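PDB 2J0W: lysine-sensitive aspartokinase 3 from Escherichia coli, which catalyses the ATP-dependent phosphorylation of L-aspartate to 4-phospho-L-aspartate, the first step of lysine biosynthesis, under feedback inhibition by lysine. Local coordinates for residues D150-A155 and R192-G197; L310-S315 and S348-L353; A333-S338 and T367-M372. One frame throughout, in Å; residues are numbered along the deposited sequence.

Interaction 1: D150-A155 and R192-G197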
ATOM      1  N   ASP A 150      17.608  23.606   8.855  1.00 47.18           N
ATOM      2  CA  ASP A 150      16.927  24.436   9.843  1.00 49.14           C
ATOM      3  C   ASP A 150      15.636  23.825  10.378  1.00 49.85           C
ATOM      4  O   ASP A 150      14.820  24.529  10.986  1.00 52.63           O
ATOM      5  CB  ASP A 150      16.634  25.813   9.243  1.00 50.43           C
ATOM      6  CG  ASP A 150      15.720  25.742   8.031  1.00 55.19           C
ATOM      7  OD1 ASP A 150      15.742  26.697   7.219  1.00 68.96           O
ATOM      8  OD2 ASP A 150      14.973  24.746   7.890  1.00 44.62           O
ATOM      9  N   ARG A 151      15.447  22.526  10.148  1.00 46.31           N
ATOM     10  CA  ARG A 151      14.252  21.833  10.632  1.00 45.80           C
ATOM     11  C   ARG A 151      14.424  21.527  12.125  1.00 47.84           C
ATOM     12  O   ARG A 151      14.876  20.438  12.483  1.00 47.35           O
ATOM     13  CB  ARG A 151      14.047  20.519   9.870  1.00 44.20           C
ATOM     14  CG  ARG A 151      12.774  19.803  10.286  1.00 52.87           C
ATOM     15  CD  ARG A 151      12.485  18.595   9.440  1.00 78.37           C
ATOM     16  NE  ARG A 151      11.154  18.055   9.713  1.00106.12           N
ATOM     17  CZ  ARG A 151      10.023  18.756   9.637  1.00121.84           C
ATOM     18  NH1 ARG A 151      10.046  20.040   9.302  1.00131.22           N
ATOM     19  NH2 ARG A 151       8.859  18.166   9.878  1.00125.76           N
ATOM     20  N   PHE A 152      14.064  22.473  12.994  1.00 45.42           N
ATOM     21  CA  PHE A 152      14.242  22.273  14.433  1.00 45.17           C
ATOM     22  C   PHE A 152      13.366  21.175  15.040  1.00 44.63           C
ATOM     23  O   PHE A 152      12.215  20.999  14.651  1.00 38.70           O
ATOM     24  CB  PHE A 152      14.019  23.585  15.188  1.00 46.29           C
ATOM     25  CG  PHE A 152      14.967  24.684  14.793  1.00 45.56           C
ATOM     26  CD1 PHE A 152      14.631  25.588  13.783  1.00 37.86           C
ATOM     27  CD2 PHE A 152      16.196  24.819  15.434  1.00 46.15           C
ATOM     28  CE1 PHE A 152      15.512  26.614  13.418  1.00 45.31           C
ATOM     29  CE2 PHE A 152      17.088  25.839  15.082  1.00 41.59           C
ATOM     30  CZ  PHE A 152      16.750  26.744  14.069  1.00 35.36           C
ATOM     31  N   GLY A 153      13.929  20.440  16.000  1.00 45.50           N
ATOM     32  CA  GLY A 153      13.199  19.358  16.638  1.00 47.62           C
ATOM     33  C   GLY A 153      13.644  18.008  16.101  1.00 45.63           C
ATOM     34  O   GLY A 153      13.607  16.996  16.805  1.00 42.22           O
ATOM     35  N   ARG A 154      14.050  18.003  14.836  1.00 41.76           N
ATOM     36  CA  ARG A 154      14.527  16.799  14.183  1.00 43.24           C
ATOM     37  C   ARG A 154      15.278  17.216  12.933  1.00 42.62           C
ATOM     38  O   ARG A 154      14.900  16.870  11.816  1.00 43.34           O
ATOM     39  CB  ARG A 154      13.358  15.869  13.849  1.00 38.85           C
ATOM     40  CG  ARG A 154      12.259  16.519  13.064  1.00 53.80           C
ATOM     41  CD  ARG A 154      11.035  15.622  13.050  1.00 67.98           C
ATOM     42  NE  ARG A 154      10.156  15.902  11.919  1.00 72.67           N
ATOM     43  CZ  ARG A 154       8.975  15.322  11.732  1.00 81.03           C
ATOM     44  NH1 ARG A 154       8.520  14.430  12.610  1.00 77.89           N
ATOM     45  NH2 ARG A 154       8.254  15.625  10.658  1.00 79.60           N
ATOM     46  N   ALA A 155      16.341  17.984  13.148  1.00 43.38           N
ATOM     47  CA  ALA A 155      17.178  18.491  12.073  1.00 46.98           C
ATOM     48  C   ALA A 155      17.816  17.345  11.311  1.00 51.19           C
ATOM     49  O   ALA A 155      18.084  16.294  11.867  1.00 52.76           O
ATOM     50  CB  ALA A 155      18.260  19.404  12.640  1.00 48.01           C
ATOM     51  N   ARG A 192      22.320  28.965  14.686  1.00 52.07           N
ATOM     52  CA  ARG A 192      21.333  28.529  15.672  1.00 48.33           C
ATOM     53  C   ARG A 192      21.483  27.046  15.974  1.00 47.67           C
ATOM     54  O   ARG A 192      21.826  26.260  15.089  1.00 47.99           O
ATOM     55  CB  ARG A 192      19.933  28.818  15.149  1.00 46.67           C
ATOM     56  CG  ARG A 192      19.733  30.289  14.842  1.00 46.18           C
ATOM     57  CD  ARG A 192      18.311  30.611  14.468  1.00 44.87           C
ATOM     58  NE  ARG A 192      17.970  30.172  13.122  1.00 51.11           N
ATOM     59  CZ  ARG A 192      16.733  30.201  12.633  1.00 54.80           C
ATOM     60  NH1 ARG A 192      15.738  30.646  13.390  1.00 53.53           N
ATOM     61  NH2 ARG A 192      16.494  29.799  11.393  1.00 56.27           N
ATOM     62  N   THR A 193      21.231  26.671  17.226  1.00 46.37           N
ATOM     63  CA  THR A 193      21.358  25.282  17.652  1.00 41.21           C
ATOM     64  C   THR A 193      20.171  24.426  17.238  1.00 43.63           C
ATOM     65  O   THR A 193      19.021  24.863  17.298  1.00 44.69           O
ATOM     66  CB  THR A 193      21.512  25.165  19.184  1.00 42.75           C
ATOM     67  OG1 THR A 193      22.554  26.042  19.635  1.00 46.89           O
ATOM     68  CG2 THR A 193      21.898  23.735  19.567  1.00 41.34           C
ATOM     69  N   THR A 194      20.463  23.196  16.817  1.00 44.77           N
ATOM     70  CA  THR A 194      19.432  22.241  16.406  1.00 40.96           C
ATOM     71  C   THR A 194      19.638  20.925  17.130  1.00 37.60           C
ATOM     72  O   THR A 194      20.681  20.708  17.750  1.00 40.96           O
ATOM     73  CB  THR A 194      19.530  21.934  14.916  1.00 40.45           C
ATOM     74  OG1 THR A 194      20.853  21.448  14.632  1.00 34.28           O
ATOM     75  CG2 THR A 194      19.238  23.190  14.088  1.00 32.83           C
ATOM     76  N   THR A 195      18.644  20.048  17.060  1.00 33.88           N
ATOM     77  CA  THR A 195      18.764  18.718  17.658  1.00 38.40           C
ATOM     78  C   THR A 195      18.303  17.741  16.581  1.00 42.90           C
ATOM     79  O   THR A 195      17.525  18.121  15.703  1.00 44.50           O
ATOM     80  CB  THR A 195      17.890  18.551  18.906  1.00 37.29           C
ATOM     81  OG1 THR A 195      16.500  18.699  18.562  1.00 31.67           O
ATOM     82  CG2 THR A 195      18.278  19.577  19.944  1.00 34.44           C
ATOM     83  N   LEU A 196      18.781  16.501  16.632  1.00 42.46           N
ATOM     84  CA  LEU A 196      18.423  15.496  15.624  1.00 38.86           C
ATOM     85  C   LEU A 196      17.132  14.728  15.931  1.00 39.16           C
ATOM     86  O   LEU A 196      16.695  13.903  15.129  1.00 40.88           O
ATOM     87  CB  LEU A 196      19.575  14.503  15.460  1.00 32.29           C
ATOM     88  CG  LEU A 196      20.922  15.181  15.189  1.00 41.99           C
ATOM     89  CD1 LEU A 196      22.068  14.266  15.608  1.00 33.72           C
ATOM     90  CD2 LEU A 196      21.021  15.573  13.708  1.00 30.94           C
ATOM     91  N   GLY A 197      16.510  15.001  17.075  1.00 33.84           N
ATOM     92  CA  GLY A 197      15.292  14.284  17.415  1.00 33.33           C
ATOM     93  C   GLY A 197      15.592  13.287  18.519  1.00 39.80           C
ATOM     94  O   GLY A 197      16.723  12.799  18.614  1.00 36.36           O
TER

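Interaction 2: L310-S315 and S348-L353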
ATOM      1  N   LEU A 310      -3.846   6.021  11.866  1.00 53.78           N
ATOM      2  CA  LEU A 310      -4.223   5.471  10.559  1.00 57.47           C
ATOM      3  C   LEU A 310      -5.039   6.488   9.765  1.00 57.82           C
ATOM      4  O   LEU A 310      -6.219   6.713  10.045  1.00 58.62           O
ATOM      5  CB  LEU A 310      -5.038   4.172  10.685  1.00 54.96           C
ATOM      6  CG  LEU A 310      -5.410   3.583   9.308  1.00 47.61           C
ATOM      7  CD1 LEU A 310      -4.160   3.027   8.630  1.00 42.82           C
ATOM      8  CD2 LEU A 310      -6.468   2.493   9.454  1.00 36.48           C
ATOM      9  N   LEU A 311      -4.390   7.097   8.778  1.00 58.60           N
ATOM     10  CA  LEU A 311      -5.020   8.094   7.925  1.00 60.36           C
ATOM     11  C   LEU A 311      -5.506   7.445   6.636  1.00 64.10           C
ATOM     12  O   LEU A 311      -4.738   7.295   5.682  1.00 65.86           O
ATOM     13  CB  LEU A 311      -4.016   9.184   7.592  1.00 57.40           C
ATOM     14  CG  LEU A 311      -4.564  10.321   6.744  1.00 64.43           C
ATOM     15  CD1 LEU A 311      -5.670  11.054   7.498  1.00 62.66           C
ATOM     16  CD2 LEU A 311      -3.423  11.253   6.406  1.00 65.63           C
ATOM     17  N   THR A 312      -6.779   7.058   6.619  1.00 67.50           N
ATOM     18  CA  THR A 312      -7.395   6.410   5.461  1.00 68.32           C
ATOM     19  C   THR A 312      -7.995   7.440   4.493  1.00 70.84           C
ATOM     20  O   THR A 312      -8.798   8.288   4.886  1.00 69.89           O
ATOM     21  CB  THR A 312      -8.503   5.434   5.917  1.00 62.56           C
ATOM     22  OG1 THR A 312      -7.937   4.422   6.758  1.00 52.26           O
ATOM     23  CG2 THR A 312      -9.164   4.780   4.725  1.00 65.21           C
ATOM     24  N   LEU A 313      -7.597   7.367   3.228  1.00 72.94           N
ATOM     25  CA  LEU A 313      -8.113   8.295   2.231  1.00 74.15           C
ATOM     26  C   LEU A 313      -8.952   7.640   1.142  1.00 77.34           C
ATOM     27  O   LEU A 313      -8.496   6.759   0.412  1.00 77.60           O
ATOM     28  CB  LEU A 313      -6.971   9.069   1.582  1.00 65.97           C
ATOM     29  CG  LEU A 313      -6.268  10.059   2.504  1.00 68.17           C
ATOM     30  CD1 LEU A 313      -5.206  10.829   1.726  1.00 48.10           C
ATOM     31  CD2 LEU A 313      -7.305  11.010   3.097  1.00 68.34           C
ATOM     32  N   HIS A 314     -10.198   8.082   1.062  1.00 81.83           N
ATOM     33  CA  HIS A 314     -11.135   7.602   0.060  1.00 87.01           C
ATOM     34  C   HIS A 314     -11.268   8.809  -0.866  1.00 89.37           C
ATOM     35  O   HIS A 314     -11.035   9.933  -0.434  1.00 91.77           O
ATOM     36  CB  HIS A 314     -12.463   7.263   0.727  1.00 87.91           C
ATOM     37  CG  HIS A 314     -12.354   6.203   1.779  1.00 84.94           C
ATOM     38  ND1 HIS A 314     -12.221   4.867   1.477  1.00 88.70           N
ATOM     39  CD2 HIS A 314     -12.345   6.288   3.131  1.00 84.67           C
ATOM     40  CE1 HIS A 314     -12.136   4.170   2.599  1.00 87.01           C
ATOM     41  NE2 HIS A 314     -12.207   5.009   3.614  1.00 86.61           N
ATOM     42  N   SER A 315     -11.632   8.600  -2.123  1.00 90.64           N
ATOM     43  CA  SER A 315     -11.722   9.733  -3.035  1.00 94.38           C
ATOM     44  C   SER A 315     -13.105  10.339  -3.198  1.00 97.47           C
ATOM     45  O   SER A 315     -14.113   9.630  -3.198  1.00 95.40           O
ATOM     46  CB  SER A 315     -11.208   9.341  -4.415  1.00 93.69           C
ATOM     47  OG  SER A 315     -12.032   8.363  -4.992  1.00 96.03           O
ATOM     48  N   SER A 348      -8.941   3.789  -2.431  1.00 67.84           N
ATOM     49  CA  SER A 348      -8.953   3.985  -0.984  1.00 68.32           C
ATOM     50  C   SER A 348      -7.538   3.685  -0.523  1.00 66.25           C
ATOM     51  O   SER A 348      -7.045   2.577  -0.721  1.00 70.69           O
ATOM     52  CB  SER A 348      -9.930   3.008  -0.342  1.00 68.07           C
ATOM     53  OG  SER A 348     -11.095   2.889  -1.148  1.00 77.80           O
ATOM     54  N   VAL A 349      -6.869   4.666   0.064  1.00 61.79           N
ATOM     55  CA  VAL A 349      -5.501   4.452   0.520  1.00 62.23           C
ATOM     56  C   VAL A 349      -5.339   4.706   2.023  1.00 62.85           C
ATOM     57  O   VAL A 349      -5.528   5.825   2.492  1.00 63.58           O
ATOM     58  CB  VAL A 349      -4.538   5.339  -0.284  1.00 62.15           C
ATOM     59  CG1 VAL A 349      -5.148   6.717  -0.467  1.00 62.41           C
ATOM     60  CG2 VAL A 349      -3.194   5.425   0.416  1.00 60.91           C
ATOM     61  N   ALA A 350      -5.000   3.654   2.770  1.00 63.07           N
ATOM     62  CA  ALA A 350      -4.825   3.746   4.225  1.00 60.23           C
ATOM     63  C   ALA A 350      -3.373   3.998   4.587  1.00 58.58           C
ATOM     64  O   ALA A 350      -2.497   3.162   4.339  1.00 55.71           O
ATOM     65  CB  ALA A 350      -5.328   2.466   4.913  1.00 53.27           C
ATOM     66  N   LEU A 351      -3.132   5.160   5.185  1.00 57.74           N
ATOM     67  CA  LEU A 351      -1.790   5.572   5.578  1.00 58.17           C
ATOM     68  C   LEU A 351      -1.482   5.316   7.060  1.00 55.18           C
ATOM     69  O   LEU A 351      -2.266   5.696   7.936  1.00 53.51           O
ATOM     70  CB  LEU A 351      -1.625   7.058   5.255  1.00 61.74           C
ATOM     71  CG  LEU A 351      -1.782   7.442   3.783  1.00 58.79           C
ATOM     72  CD1 LEU A 351      -2.006   8.929   3.664  1.00 64.44           C
ATOM     73  CD2 LEU A 351      -0.542   7.033   3.017  1.00 58.99           C
ATOM     74  N   THR A 352      -0.340   4.677   7.327  1.00 51.53           N
ATOM     75  CA  THR A 352       0.093   4.363   8.694  1.00 51.38           C
ATOM     76  C   THR A 352       1.062   5.431   9.190  1.00 51.25           C
ATOM     77  O   THR A 352       2.225   5.447   8.796  1.00 51.47           O
ATOM     78  CB  THR A 352       0.803   2.983   8.764  1.00 55.43           C
ATOM     79  OG1 THR A 352      -0.106   1.943   8.379  1.00 59.88           O
ATOM     80  CG2 THR A 352       1.291   2.712  10.176  1.00 57.07           C
ATOM     81  N   LEU A 353       0.590   6.311  10.069  1.00 54.18           N
ATOM     82  CA  LEU A 353       1.429   7.401  10.571  1.00 56.14           C
ATOM     83  C   LEU A 353       2.035   7.263  11.965  1.00 55.29           C
ATOM     84  O   LEU A 353       1.330   7.116  12.970  1.00 52.71           O
ATOM     85  CB  LEU A 353       0.656   8.716  10.495  1.00 61.98           C
ATOM     86  CG  LEU A 353       0.195   9.079   9.083  1.00 62.68           C
ATOM     87  CD1 LEU A 353      -0.359  10.508   9.061  1.00 56.05           C
ATOM     88  CD2 LEU A 353       1.376   8.937   8.125  1.00 59.04           C
TER

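Interaction 3: A333-S338 and T367-M372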
ATOM      1  N   ALA A 333       4.284  15.493  -0.082  1.00 90.13           N
ATOM      2  CA  ALA A 333       5.608  15.855  -0.574  1.00 91.20           C
ATOM      3  C   ALA A 333       5.925  17.294  -0.215  1.00 90.20           C
ATOM      4  O   ALA A 333       7.088  17.683  -0.118  1.00 90.31           O
ATOM      5  CB  ALA A 333       5.664  15.677  -2.076  1.00 91.57           C
ATOM      6  N   ARG A 334       4.873  18.083  -0.036  1.00 89.62           N
ATOM      7  CA  ARG A 334       5.024  19.484   0.315  1.00 91.46           C
ATOM      8  C   ARG A 334       5.107  19.544   1.825  1.00 90.89           C
ATOM      9  O   ARG A 334       6.101  20.014   2.384  1.00 91.39           O
ATOM     10  CB  ARG A 334       3.813  20.291  -0.167  1.00 94.44           C
ATOM     11  CG  ARG A 334       3.402  19.973  -1.598  1.00 92.47           C
ATOM     12  CD  ARG A 334       2.348  20.927  -2.158  1.00 89.71           C
ATOM     13  NE  ARG A 334       1.780  20.417  -3.408  1.00 92.02           N
ATOM     14  CZ  ARG A 334       2.492  19.865  -4.392  1.00 94.92           C
ATOM     15  NH1 ARG A 334       3.810  19.738  -4.291  1.00 97.62           N
ATOM     16  NH2 ARG A 334       1.888  19.421  -5.484  1.00 91.58           N
ATOM     17  N   HIS A 335       4.054  19.052   2.474  1.00 90.04           N
ATOM     18  CA  HIS A 335       3.978  19.031   3.931  1.00 88.62           C
ATOM     19  C   HIS A 335       5.039  18.088   4.482  1.00 87.12           C
ATOM     20  O   HIS A 335       5.198  17.952   5.692  1.00 86.70           O
ATOM     21  CB  HIS A 335       2.601  18.542   4.394  1.00 83.52           C
ATOM     22  CG  HIS A 335       1.461  19.422   3.981  1.00 77.98           C
ATOM     23  ND1 HIS A 335       1.085  19.591   2.667  1.00 73.95           N
ATOM     24  CD2 HIS A 335       0.581  20.141   4.720  1.00 80.76           C
ATOM     25  CE1 HIS A 335       0.021  20.374   2.613  1.00 76.70           C
ATOM     26  NE2 HIS A 335      -0.306  20.721   3.845  1.00 76.70           N
ATOM     27  N   ASN A 336       5.766  17.448   3.575  1.00 88.95           N
ATOM     28  CA  ASN A 336       6.796  16.479   3.929  1.00 90.88           C
ATOM     29  C   ASN A 336       6.452  15.554   5.095  1.00 90.41           C
ATOM     30  O   ASN A 336       7.100  15.547   6.152  1.00 89.47           O
ATOM     31  CB  ASN A 336       8.144  17.166   4.142  1.00 93.67           C
ATOM     32  CG  ASN A 336       9.046  17.036   2.923  1.00 99.79           C
ATOM     33  OD1 ASN A 336      10.178  17.515   2.913  1.00106.97           O
ATOM     34  ND2 ASN A 336       8.538  16.375   1.887  1.00 95.99           N
ATOM     35  N   ILE A 337       5.400  14.773   4.846  1.00 86.83           N
ATOM     36  CA  ILE A 337       4.870  13.765   5.747  1.00 79.91           C
ATOM     37  C   ILE A 337       5.354  12.431   5.182  1.00 78.18           C
ATOM     38  O   ILE A 337       4.915  12.017   4.115  1.00 81.01           O
ATOM     39  CB  ILE A 337       3.342  13.778   5.716  1.00 69.30           C
ATOM     40  CG1 ILE A 337       2.839  15.082   6.324  1.00 69.80           C
ATOM     41  CG2 ILE A 337       2.787  12.566   6.439  1.00 64.19           C
ATOM     42  CD1 ILE A 337       1.336  15.199   6.346  1.00 71.47           C
ATOM     43  N   SER A 338       6.265  11.769   5.880  1.00 74.80           N
ATOM     44  CA  SER A 338       6.791  10.499   5.409  1.00 74.98           C
ATOM     45  C   SER A 338       6.018   9.332   6.022  1.00 74.91           C
ATOM     46  O   SER A 338       5.737   9.326   7.224  1.00 75.91           O
ATOM     47  CB  SER A 338       8.278  10.404   5.763  1.00 83.51           C
ATOM     48  OG  SER A 338       8.867   9.200   5.293  1.00 96.81           O
ATOM     49  N   THR A 367      -1.772  18.997  10.062  1.00 93.13           N
ATOM     50  CA  THR A 367      -2.076  20.422  10.032  1.00 93.57           C
ATOM     51  C   THR A 367      -3.382  20.678   9.268  1.00 95.46           C
ATOM     52  O   THR A 367      -3.667  20.017   8.269  1.00 96.83           O
ATOM     53  CB  THR A 367      -0.939  21.183   9.338  1.00 92.60           C
ATOM     54  OG1 THR A 367      -0.960  20.908   7.928  1.00 91.32           O
ATOM     55  CG2 THR A 367       0.408  20.730   9.901  1.00 87.55           C
ATOM     56  N   GLN A 368      -4.175  21.637   9.740  1.00 97.24           N
ATOM     57  CA  GLN A 368      -5.448  21.974   9.104  1.00 98.66           C
ATOM     58  C   GLN A 368      -5.311  22.465   7.670  1.00 97.81           C
ATOM     59  O   GLN A 368      -6.270  22.415   6.903  1.00 95.17           O
ATOM     60  CB  GLN A 368      -6.184  23.021   9.944  1.00102.25           C
ATOM     61  CG  GLN A 368      -6.547  22.522  11.358  1.00106.70           C
ATOM     62  CD  GLN A 368      -7.867  21.775  11.399  1.00112.49           C
ATOM     63  OE1 GLN A 368      -8.928  22.379  11.230  1.00118.57           O
ATOM     64  NE2 GLN A 368      -7.815  20.445  11.628  1.00113.25           N
ATOM     65  N   SER A 369      -4.132  22.967   7.315  1.00 99.36           N
ATOM     66  CA  SER A 369      -3.904  23.443   5.952  1.00100.73           C
ATOM     67  C   SER A 369      -3.960  22.192   5.090  1.00102.06           C
ATOM     68  O   SER A 369      -4.664  22.122   4.075  1.00102.91           O
ATOM     69  CB  SER A 369      -2.521  24.102   5.825  1.00 97.55           C
ATOM     70  OG  SER A 369      -1.474  23.148   5.937  1.00 95.16           O
ATOM     71  N   LEU A 370      -3.201  21.197   5.527  1.00101.64           N
ATOM     72  CA  LEU A 370      -3.135  19.916   4.858  1.00101.85           C
ATOM     73  C   LEU A 370      -4.527  19.336   4.700  1.00102.66           C
ATOM     74  O   LEU A 370      -5.001  19.103   3.588  1.00103.74           O
ATOM     75  CB  LEU A 370      -2.310  18.941   5.690  1.00 98.33           C
ATOM     76  CG  LEU A 370      -2.313  17.500   5.203  1.00 98.66           C
ATOM     77  CD1 LEU A 370      -1.644  17.420   3.843  1.00104.27           C
ATOM     78  CD2 LEU A 370      -1.577  16.637   6.204  1.00 96.62           C
ATOM     79  N   LEU A 371      -5.182  19.092   5.826  1.00101.36           N
ATOM     80  CA  LEU A 371      -6.508  18.508   5.783  1.00102.36           C
ATOM     81  C   LEU A 371      -7.418  19.163   4.774  1.00105.19           C
ATOM     82  O   LEU A 371      -7.761  18.522   3.780  1.00105.90           O
ATOM     83  CB  LEU A 371      -7.168  18.539   7.155  1.00 99.86           C
ATOM     84  CG  LEU A 371      -6.509  17.541   8.102  1.00 95.63           C
ATOM     85  CD1 LEU A 371      -7.095  17.666   9.498  1.00 93.32           C
ATOM     86  CD2 LEU A 371      -6.692  16.133   7.554  1.00 83.40           C
ATOM     87  N   MET A 372      -7.811  20.419   4.984  1.00107.65           N
ATOM     88  CA  MET A 372      -8.716  21.014   4.022  1.00108.04           C
ATOM     89  C   MET A 372      -8.189  20.859   2.605  1.00108.27           C
ATOM     90  O   MET A 372      -8.988  20.803   1.673  1.00108.68           O
ATOM     91  CB  MET A 372      -8.997  22.496   4.331  1.00107.63           C
ATOM     92  CG  MET A 372      -7.928  23.492   3.938  1.00111.38           C
ATOM     93  SD  MET A 372      -8.410  25.129   4.530  1.00114.98           S
ATOM     94  CE  MET A 372      -7.827  25.079   6.277  1.00108.28           C
TER

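Interaction 1: D150-A155 and R192-G197
F152 and R192 both carry CG anti to the carbonyl carbon, beside the backbone N, and the R192 chain then bends at chi3 (-75°), the torsion that places NE, 3.8 Å from F152 CZ. The F152 ring presents its rim to the arginine: CZ stands 3.7 Å from R192 CZ, over the centre of the guanidinium face, with the two planes 75° apart. Elsewhere on that rim, F152 CE2 comes 3.1 Å from T193 O, near the ring plane. T194 CG2 lies 3.6 Å from F152 CE2. R192 NE itself forms a salt bridge to E188. An alanine in place of F152 would probably leave the guanidinium face and the T194 methyl without their ring partner and open a gap beside strand 193-195. Within the amino acid kinase domain, the type II turn R151 to R154 lays the 150-155 loop against this strand, which leads on to the substrate-binding residues R198 to S201. The join is made by A155 N, which donates to T195 O at 2.8 Å in the carbonyl plane (N-H...O 156°). A155 CB packs on T194 CB at 3.6 Å. Beyond the strand's end, G197 CA makes a CA-H...O contact of 3.3 Å with G153 O, which is also hydrogen-bonded to T359.

Interaction 2: L310-S315 and S348-L353
L311 and L351 lie side by side and point the same way from one face of the sheet, L311 CD2 3.9 Å from L351 CD1. Their first torsions differ: L311 CG is anti to its backbone N (chi1 -178°), whereas L351 CG is anti to its carbonyl carbon. L311 CD2 also reaches L353 CD1, and L313 CD1 approaches L351 CD1 obliquely at 4.2 Å. V349 sets CG1 between its backbone N and carbonyl carbon (chi1 42°), where it meets L313 CB at 3.6 Å. On the other face L310 CD1 and T312 OG1 both touch A350 CB, at 3.9 and 3.7 Å. Strands 310-313 and 348-353 run antiparallel, 164° between their directions, in the ACT-domain sheet, within the region (residues 299-449) required for homodimerization. L311-L351 and L313-V349 are hydrogen-bonded pairs: L311 N to L351 O, L351 N to L311 O, L313 N to V349 O and V349 N to L313 O, all 2.7 Å. Helix 321-328 touches L313, while G421 of the second subunit packs on A350. H314 ND1 lies 3.5 Å from S348 CB. The chemistry thus divides by direction: backbone bonds fix the register, and neighbouring aliphatic branches make the leucine-valine face apolar, consistent with helix 321-328 packing on L313.

Interaction 3: A333-S338 and T367-M372
H335 and L370 form the main contact, a CH-pi interaction in the ACT domain between the loop after helix 321-328 and the first turn of helix 368-377. L370 CD1 sits 3.5 Å from the centroid of the H335 ring and only 4° off the ring normal, so the methyl lies squarely over one face. The root of the same side chain comes up to the ring too: L370 CB is 3.3 Å from both H335 CD2 and H335 NE2. L370 CG is anti to its backbone N (chi1 172°), and its two methyls divide their work, CD1 covering the imidazole while CD2 meets I337 CD1 tip to tip at 3.3 Å.

At the ring edge the contact turns polar. H335 NE2 and S369 OG share a weak hydrogen bond of 3.4 Å, in which either could be the donor, and T367 OG1 approaches H335 CD2 near the ring plane at 3.6 Å. Farther out, the imidazole is held from its other nitrogen: H335 ND1 is hydrogen-bonded to I331 O, which would restrain the rotation of the ring that L370 covers. On the helix side T367 occupies the N-cap position, and the first turn is closed by L371 N bonding to T367 O at 3.0 Å. The 333-338 loop also leads into the allosteric site: S338 is one of the lysine-binding residues, and its OG makes a weak hydrogen bond to S321 OG of the second subunit. The two hydroxyls at the ring edge, T367 OG1 and S369 OG, are joined by a hydrogen bond of 3.0 Å.

Interactions 1 and 2 are buried, whereas interaction 3 lies at the surface. Interaction 1 belongs to the kinase domain, its centre about 29 Å from that of interaction 2 and about 20 Å from that of interaction 3, and touches neither. Interactions 2 and 3 both lie in the ACT-domain part of the chain, their centres about 13 Å apart; their segments alternate along the chain, strand 348-353 precedes helix 368-377, and L353 CD2 packs on I337 CG2 at 4.2 Å. The chemistry follows position: paired strands exchange four backbone bonds in interaction 2, a loop and a strand share one in interaction 1, and interaction 3 has no backbone-to-backbone bond and rests mainly on side chains. Both ACT contacts touch the second subunit.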